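Local structure of Mypaa.01249.c (Mycobacterium paratuberculosis, 3RD5) at residues A94-V99 against F108-G113; D70-S75 against A102-G107; W6-L11 against Q234-A239. The protein is probably an oxidoreductase of the short-chain dehydrogenase/reductase family, of unknown substrate. All coordinates share one frame; numbering follows the deposited sequence.

Interaction 1: residues A94-V99 against F108-G113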
# COMPACT_ATOMS: atom_id res chain seq x y z
N ALA A 94 4.89 -1.04 -1.47
CA ALA A 94 5.90 -2.07 -1.31
C ALA A 94 5.26 -3.38 -0.90
O ALA A 94 4.39 -3.42 -0.06
CB ALA A 94 6.92 -1.68 -0.22
N GLY A 95 5.76 -4.49 -1.43
CA GLY A 95 5.29 -5.79 -0.98
C GLY A 95 6.30 -6.86 -1.30
O GLY A 95 7.16 -6.72 -2.20
N ILE A 96 6.21 -7.93 -0.53
CA ILE A 96 6.86 -9.19 -0.86
C ILE A 96 5.76 -10.24 -1.05
O ILE A 96 4.68 -10.15 -0.48
CB ILE A 96 7.90 -9.61 0.21
CG1 ILE A 96 7.29 -9.78 1.58
CG2 ILE A 96 9.07 -8.58 0.25
CD1 ILE A 96 8.28 -10.36 2.64
N MET A 97 6.07 -11.29 -1.80
CA MET A 97 5.05 -12.20 -2.30
C MET A 97 5.51 -13.66 -2.34
O MET A 97 6.41 -14.02 -3.11
CB MET A 97 4.57 -11.77 -3.73
CG MET A 97 3.45 -12.63 -4.26
SD MET A 97 2.76 -12.01 -5.84
CE MET A 97 4.09 -12.40 -7.00
N ALA A 98 4.81 -14.49 -1.57
CA ALA A 98 4.96 -15.96 -1.62
C ALA A 98 6.39 -16.43 -1.41
O ALA A 98 6.93 -17.27 -2.10
CB ALA A 98 4.37 -16.49 -2.92
N VAL A 99 6.99 -15.86 -0.38
CA VAL A 99 8.36 -16.15 0.07
C VAL A 99 8.34 -17.24 1.17
O VAL A 99 7.28 -17.54 1.73
CB VAL A 99 9.04 -14.88 0.60
CG1 VAL A 99 9.23 -13.85 -0.55
CG2 VAL A 99 8.27 -14.26 1.76
N PHE A 108 7.43 -10.53 13.47
CA PHE A 108 6.26 -10.76 12.65
C PHE A 108 6.60 -11.72 11.50
O PHE A 108 7.70 -11.70 10.97
CB PHE A 108 5.72 -9.46 12.02
CG PHE A 108 5.50 -8.32 12.98
CD1 PHE A 108 5.01 -8.53 14.28
CD2 PHE A 108 5.68 -7.01 12.54
CE1 PHE A 108 4.80 -7.45 15.10
CE2 PHE A 108 5.42 -5.92 13.40
CZ PHE A 108 5.02 -6.18 14.68
N GLU A 109 5.64 -12.53 11.06
CA GLU A 109 5.80 -13.29 9.81
C GLU A 109 6.05 -12.25 8.70
O GLU A 109 5.44 -11.17 8.69
CB GLU A 109 4.59 -14.18 9.54
CG GLU A 109 4.63 -15.00 8.27
CD GLU A 109 4.21 -14.23 7.01
OE1 GLU A 109 3.24 -13.44 7.12
OE2 GLU A 109 4.85 -14.39 5.93
N SER A 110 6.97 -12.55 7.79
CA SER A 110 7.47 -11.46 6.94
C SER A 110 6.45 -10.84 5.99
O SER A 110 6.52 -9.64 5.73
CB SER A 110 8.77 -11.85 6.21
OG SER A 110 8.53 -12.78 5.15
N GLN A 111 5.51 -11.62 5.48
CA GLN A 111 4.54 -11.06 4.53
C GLN A 111 3.54 -10.18 5.27
O GLN A 111 3.30 -9.05 4.86
CB GLN A 111 3.88 -12.15 3.68
CG GLN A 111 4.89 -12.94 2.88
CD GLN A 111 4.25 -13.84 1.86
OE1 GLN A 111 3.66 -13.38 0.87
NE2 GLN A 111 4.37 -15.16 2.08
N ILE A 112 2.91 -10.68 6.32
CA ILE A 112 1.99 -9.80 7.09
C ILE A 112 2.77 -8.63 7.67
O ILE A 112 2.25 -7.50 7.73
CB ILE A 112 1.18 -10.59 8.14
CG1 ILE A 112 0.02 -9.79 8.68
CG2 ILE A 112 2.05 -11.06 9.31
CD1 ILE A 112 -1.14 -9.59 7.69
N GLY A 113 4.00 -8.87 8.09
CA GLY A 113 4.81 -7.83 8.72
C GLY A 113 5.18 -6.70 7.77
O GLY A 113 5.14 -5.52 8.14

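Interaction 2: residues D70-S75 against A102-G107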
# COMPACT_ATOMS: atom_id res chain seq x y z
N ASP A 70 12.89 0.61 6.15
CA ASP A 70 12.79 -0.83 6.24
C ASP A 70 11.46 -1.19 6.91
O ASP A 70 11.33 -1.08 8.14
CB ASP A 70 13.95 -1.39 7.06
CG ASP A 70 13.95 -2.90 7.14
OD1 ASP A 70 13.05 -3.54 6.57
OD2 ASP A 70 14.92 -3.45 7.79
N LEU A 71 10.47 -1.57 6.12
CA LEU A 71 9.15 -1.94 6.63
C LEU A 71 9.17 -3.13 7.56
O LEU A 71 8.21 -3.33 8.27
CB LEU A 71 8.17 -2.19 5.49
CG LEU A 71 7.70 -0.94 4.73
CD1 LEU A 71 7.08 -1.39 3.39
CD2 LEU A 71 6.63 -0.19 5.59
N GLN A 72 10.25 -3.91 7.57
CA GLN A 72 10.46 -5.03 8.50
C GLN A 72 11.12 -4.65 9.81
O GLN A 72 11.58 -5.53 10.55
CB GLN A 72 11.26 -6.16 7.83
CG GLN A 72 10.59 -6.66 6.56
CD GLN A 72 11.19 -7.94 5.97
OE1 GLN A 72 11.85 -8.72 6.67
NE2 GLN A 72 10.86 -8.20 4.71
N ASP A 73 11.15 -3.36 10.10
CA ASP A 73 11.79 -2.85 11.35
C ASP A 73 11.00 -1.61 11.79
O ASP A 73 11.12 -0.55 11.20
CB ASP A 73 13.27 -2.55 11.06
CG ASP A 73 14.03 -1.99 12.24
OD1 ASP A 73 13.42 -1.59 13.25
OD2 ASP A 73 15.30 -1.97 12.17
N LEU A 74 10.14 -1.78 12.79
CA LEU A 74 9.31 -0.66 13.21
C LEU A 74 10.10 0.57 13.65
O LEU A 74 9.62 1.70 13.53
CB LEU A 74 8.29 -1.09 14.27
CG LEU A 74 7.21 -2.05 13.82
CD1 LEU A 74 6.41 -2.56 15.05
CD2 LEU A 74 6.26 -1.35 12.84
N SER A 75 11.33 0.39 14.16
CA SER A 75 12.15 1.54 14.49
C SER A 75 12.56 2.36 13.28
O SER A 75 12.61 3.58 13.34
CB SER A 75 13.38 1.15 15.32
OG SER A 75 14.40 0.48 14.56
N ALA A 102 9.73 -16.62 7.38
CA ALA A 102 10.76 -15.79 7.99
C ALA A 102 10.11 -14.77 8.88
O ALA A 102 8.95 -14.42 8.69
CB ALA A 102 11.62 -15.10 6.91
N LEU A 103 10.87 -14.30 9.87
CA LEU A 103 10.40 -13.31 10.82
C LEU A 103 11.14 -12.00 10.64
O LEU A 103 12.35 -11.95 10.33
CB LEU A 103 10.61 -13.84 12.24
CG LEU A 103 9.79 -15.06 12.64
CD1 LEU A 103 10.08 -15.41 14.13
CD2 LEU A 103 8.30 -14.95 12.36
N THR A 104 10.43 -10.92 10.90
CA THR A 104 11.01 -9.58 10.91
C THR A 104 11.75 -9.35 12.24
O THR A 104 11.67 -10.13 13.15
CB THR A 104 9.91 -8.51 10.71
OG1 THR A 104 9.09 -8.41 11.90
CG2 THR A 104 9.05 -8.78 9.52
N VAL A 105 12.40 -8.18 12.32
CA VAL A 105 13.07 -7.70 13.52
C VAL A 105 12.12 -7.75 14.74
O VAL A 105 12.51 -8.04 15.89
CB VAL A 105 13.55 -6.20 13.27
CG1 VAL A 105 14.17 -5.64 14.51
CG2 VAL A 105 14.52 -6.13 12.05
N ASP A 106 10.86 -7.41 14.47
CA ASP A 106 9.83 -7.33 15.49
C ASP A 106 9.08 -8.64 15.77
O ASP A 106 8.15 -8.68 16.59
CB ASP A 106 8.86 -6.19 15.12
CG ASP A 106 9.60 -4.86 14.94
OD1 ASP A 106 10.10 -4.35 15.98
OD2 ASP A 106 9.75 -4.41 13.79
N GLY A 107 9.50 -9.71 15.10
CA GLY A 107 8.91 -11.03 15.29
C GLY A 107 7.68 -11.34 14.50
O GLY A 107 6.96 -12.31 14.79
O HOH W 1 11.86 -2.34 15.74

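Interaction 3: residues W6-L11 against Q234-A239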
# COMPACT_ATOMS: atom_id res chain seq x y z
N TRP A 6 -9.03 4.46 -19.21
CA TRP A 6 -8.11 5.44 -18.62
C TRP A 6 -6.71 4.85 -18.61
O TRP A 6 -6.54 3.67 -18.30
CB TRP A 6 -8.54 5.68 -17.19
CG TRP A 6 -7.86 6.83 -16.51
CD1 TRP A 6 -8.33 8.09 -16.37
CD2 TRP A 6 -6.62 6.79 -15.77
NE1 TRP A 6 -7.46 8.87 -15.65
CE2 TRP A 6 -6.41 8.08 -15.25
CE3 TRP A 6 -5.68 5.77 -15.47
CZ2 TRP A 6 -5.29 8.39 -14.49
CZ3 TRP A 6 -4.58 6.10 -14.72
CH2 TRP A 6 -4.39 7.38 -14.23
N THR A 7 -5.72 5.67 -18.90
CA THR A 7 -4.31 5.26 -18.79
C THR A 7 -3.52 6.39 -18.15
O THR A 7 -4.01 7.49 -17.93
CB THR A 7 -3.63 4.94 -20.15
OG1 THR A 7 -3.41 6.13 -20.90
CG2 THR A 7 -4.46 3.92 -20.95
N ALA A 8 -2.26 6.12 -17.84
CA ALA A 8 -1.42 7.16 -17.24
C ALA A 8 -1.28 8.43 -18.09
O ALA A 8 -1.01 9.50 -17.55
CB ALA A 8 -0.01 6.56 -16.89
N ALA A 9 -1.56 8.33 -19.40
CA ALA A 9 -1.58 9.50 -20.26
C ALA A 9 -2.62 10.53 -19.81
O ALA A 9 -2.52 11.72 -20.13
CB ALA A 9 -1.80 9.10 -21.73
N ASP A 10 -3.61 10.06 -19.05
CA ASP A 10 -4.73 10.89 -18.61
C ASP A 10 -4.48 11.48 -17.22
O ASP A 10 -5.34 12.14 -16.67
CB ASP A 10 -6.02 10.05 -18.59
CG ASP A 10 -6.35 9.48 -19.96
OD1 ASP A 10 -6.42 10.30 -20.94
OD2 ASP A 10 -6.57 8.27 -20.09
N LEU A 11 -3.30 11.25 -16.65
CA LEU A 11 -3.04 11.81 -15.31
C LEU A 11 -3.15 13.32 -15.28
O LEU A 11 -2.62 14.00 -16.17
CB LEU A 11 -1.65 11.45 -14.81
CG LEU A 11 -1.42 10.20 -14.08
CD1 LEU A 11 0.10 9.98 -13.92
CD2 LEU A 11 -2.19 10.12 -12.68
N GLN A 234 -3.21 1.16 -12.33
CA GLN A 234 -4.30 0.97 -11.38
C GLN A 234 -4.09 1.88 -10.16
O GLN A 234 -5.01 2.59 -9.70
CB GLN A 234 -4.42 -0.51 -10.99
CG GLN A 234 -4.28 -1.55 -12.11
CD GLN A 234 -5.15 -1.32 -13.31
OE1 GLN A 234 -6.32 -0.90 -13.17
NE2 GLN A 234 -4.61 -1.63 -14.52
N THR A 235 -2.88 1.84 -9.62
CA THR A 235 -2.51 2.71 -8.50
C THR A 235 -2.65 4.20 -8.86
O THR A 235 -3.14 4.99 -8.07
CB THR A 235 -1.09 2.44 -8.04
OG1 THR A 235 -0.94 1.06 -7.72
CG2 THR A 235 -0.72 3.28 -6.83
N LEU A 236 -2.20 4.54 -10.07
CA LEU A 236 -2.21 5.94 -10.52
C LEU A 236 -3.63 6.50 -10.63
O LEU A 236 -3.89 7.66 -10.34
CB LEU A 236 -1.43 6.06 -11.83
CG LEU A 236 0.10 5.88 -11.72
CD1 LEU A 236 0.76 5.65 -13.11
CD2 LEU A 236 0.74 7.06 -10.97
N TYR A 237 -4.57 5.65 -11.05
CA TYR A 237 -5.99 6.02 -11.07
C TYR A 237 -6.50 6.26 -9.64
O TYR A 237 -7.09 7.31 -9.35
CB TYR A 237 -6.78 4.91 -11.77
CG TYR A 237 -8.25 5.16 -11.99
CD1 TYR A 237 -9.16 4.91 -10.98
CD2 TYR A 237 -8.74 5.51 -13.22
CE1 TYR A 237 -10.54 5.00 -11.19
CE2 TYR A 237 -10.11 5.61 -13.44
CZ TYR A 237 -10.98 5.35 -12.41
OH TYR A 237 -12.35 5.44 -12.65
N ALA A 238 -6.21 5.35 -8.72
CA ALA A 238 -6.60 5.54 -7.32
C ALA A 238 -5.97 6.78 -6.68
O ALA A 238 -6.60 7.46 -5.88
CB ALA A 238 -6.26 4.29 -6.49
N ALA A 239 -4.75 7.11 -7.08
CA ALA A 239 -4.04 8.27 -6.52
C ALA A 239 -4.52 9.60 -7.03
O ALA A 239 -4.26 10.61 -6.38
CB ALA A 239 -2.54 8.16 -6.80

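Interaction 1: residues A94-V99 against F108-G113
Q111 reaches from the first turn of helix 110-126 to the loop at I96, A98 and V99. From CB the chain leads to CG, which stands anti to the carbonyl carbon (chi1 -59°) and packs 3.8 Å from V99 CG2, with I96 CG1 a little farther off at 4.2 Å. Beyond it, CD lies 3.5 Å from A98 N, and OE1 accepts a 2.9 Å hydrogen bond from that same A98 N. The donor sits well above the amide plane (51° out of it). NE2 is held elsewhere, by Y159 OH and P161 O, which together with the A98 bond fixes the rotation of the amide. Beside this polar tip, I96 CD1 meets S110 OG at 3.5 Å, and V99 CG2 lies 3.7 Å from the same hydroxyl oxygen. The helix start is capped by E109: OE1 takes I112 N almost straight (178°), while OE2 takes Q111 N. Residues 94-95 close the Asn-Asn-Ala-Gly motif at the end of strand 87-92, and helix 110-126 carries N115, which bonds I96 O; this pairing is characteristic of classical SDR enzymes, consistent with a place beside the nucleotide and substrate site.

Interaction 2: residues D70-S75 against A102-G107
Q72, D73 and L74 of the bend leading into helix 74-82 meet T104, V105 and D106 in succession. The bend starts at D70, whose OD1 accepts from Q72 N in an Asx turn and also forms a salt bridge with R48. At Q72 the contact proper begins: CB lies 3.8 Å from T104 CG2, and the carbonyl O receives V105 N at 3.3 Å, a long bond whose donor lies nearly in line with the C=O (170° at the oxygen) although its N-H is bent (143°). D73 touches V105 through CB, 3.9 Å from V105 CG2, while its carboxylate turns to the helix as N-cap, OD1 accepting from S75 OG at 2.6 Å and, weakly, from S75 N. L74 N gives the straightest cross-segment bond, 2.8 Å to D106 OD2 at 168°, on the syn side of the carboxylate. S75 N donates to a water at 3.2 Å, and that water donates to D106 OD1 at 2.7 Å, engaging the second oxygen too. D73 OD1 and D106 OD2 stand 4.7 Å apart, a like-charge proximity that the N-H groups of the helix start may offset. Two type I turns thus meet at a helix N-terminus capped by D73: D70-D73, with its Asx turn, after strand 63-68 of the Rossmann-type fold, and T104-G107 in the loop before helix 110-126.

Interaction 3: residues W6-L11 against Q234-A239
An edge-to-face aromatic pair, W6 with Y237, fastens the N-terminal segment ahead of strand 18-22 to helix 226-240 of the Rossmann-type SDR fold. The Y237 ring turns its edge to the W6 indole: the planes stand at 88°, with centroids of the tyrosine ring and the five-membered indole ring 5.0 Å apart. The leading atom is Y237 CD2, 3.6 Å from W6 CD2; W6 CG, anti to the backbone N (chi1 -170°), lies against it too. Farther along the same indole, Y237 CB makes a CH-pi contact, 4.1 Å from the centroid of the six-membered ring and 20° off its normal. The opposite indole face is met near its rim by D10 CB, and D10 is itself tied back through OD2, which accepts from T7 N at 3.0 Å. W6 CH2, at the far corner, is 4.0 Å from L236 CB. L236 CD1 meets A8 CB at 4.0 Å, at the start of the 3-10 turn, and A8, L11 and L236 all touch E35. L11 crosses L236 at about a right angle, its CD1 4.2 Å from L236 CD2, while L11 CD2 lies in the indole plane at the W6 edge and 3.8 Å from L236 O.

Interactions 1 and 2, centres about 10 Å apart, share the long loop between strand 87-92 and helix 110-126. Their segments alternate along the chain and touch directly: A94 CB lies 3.6 Å from L71 CD1, and S110 CB lies 3.6 Å from A102 O. In SDR relatives the ends of strands 63-68 and 87-92 border the nucleotide site, which is consistent with such a place for D70-L71 and A94-G95, with Y165 of the YxxxK motif against M97 and Q111; the 102-107 turn belongs to the outer surface. Interaction 3 lies away from this region, across the chain's centre, with nearest atoms about 9 Å from interaction 1 and 14 Å from interaction 2.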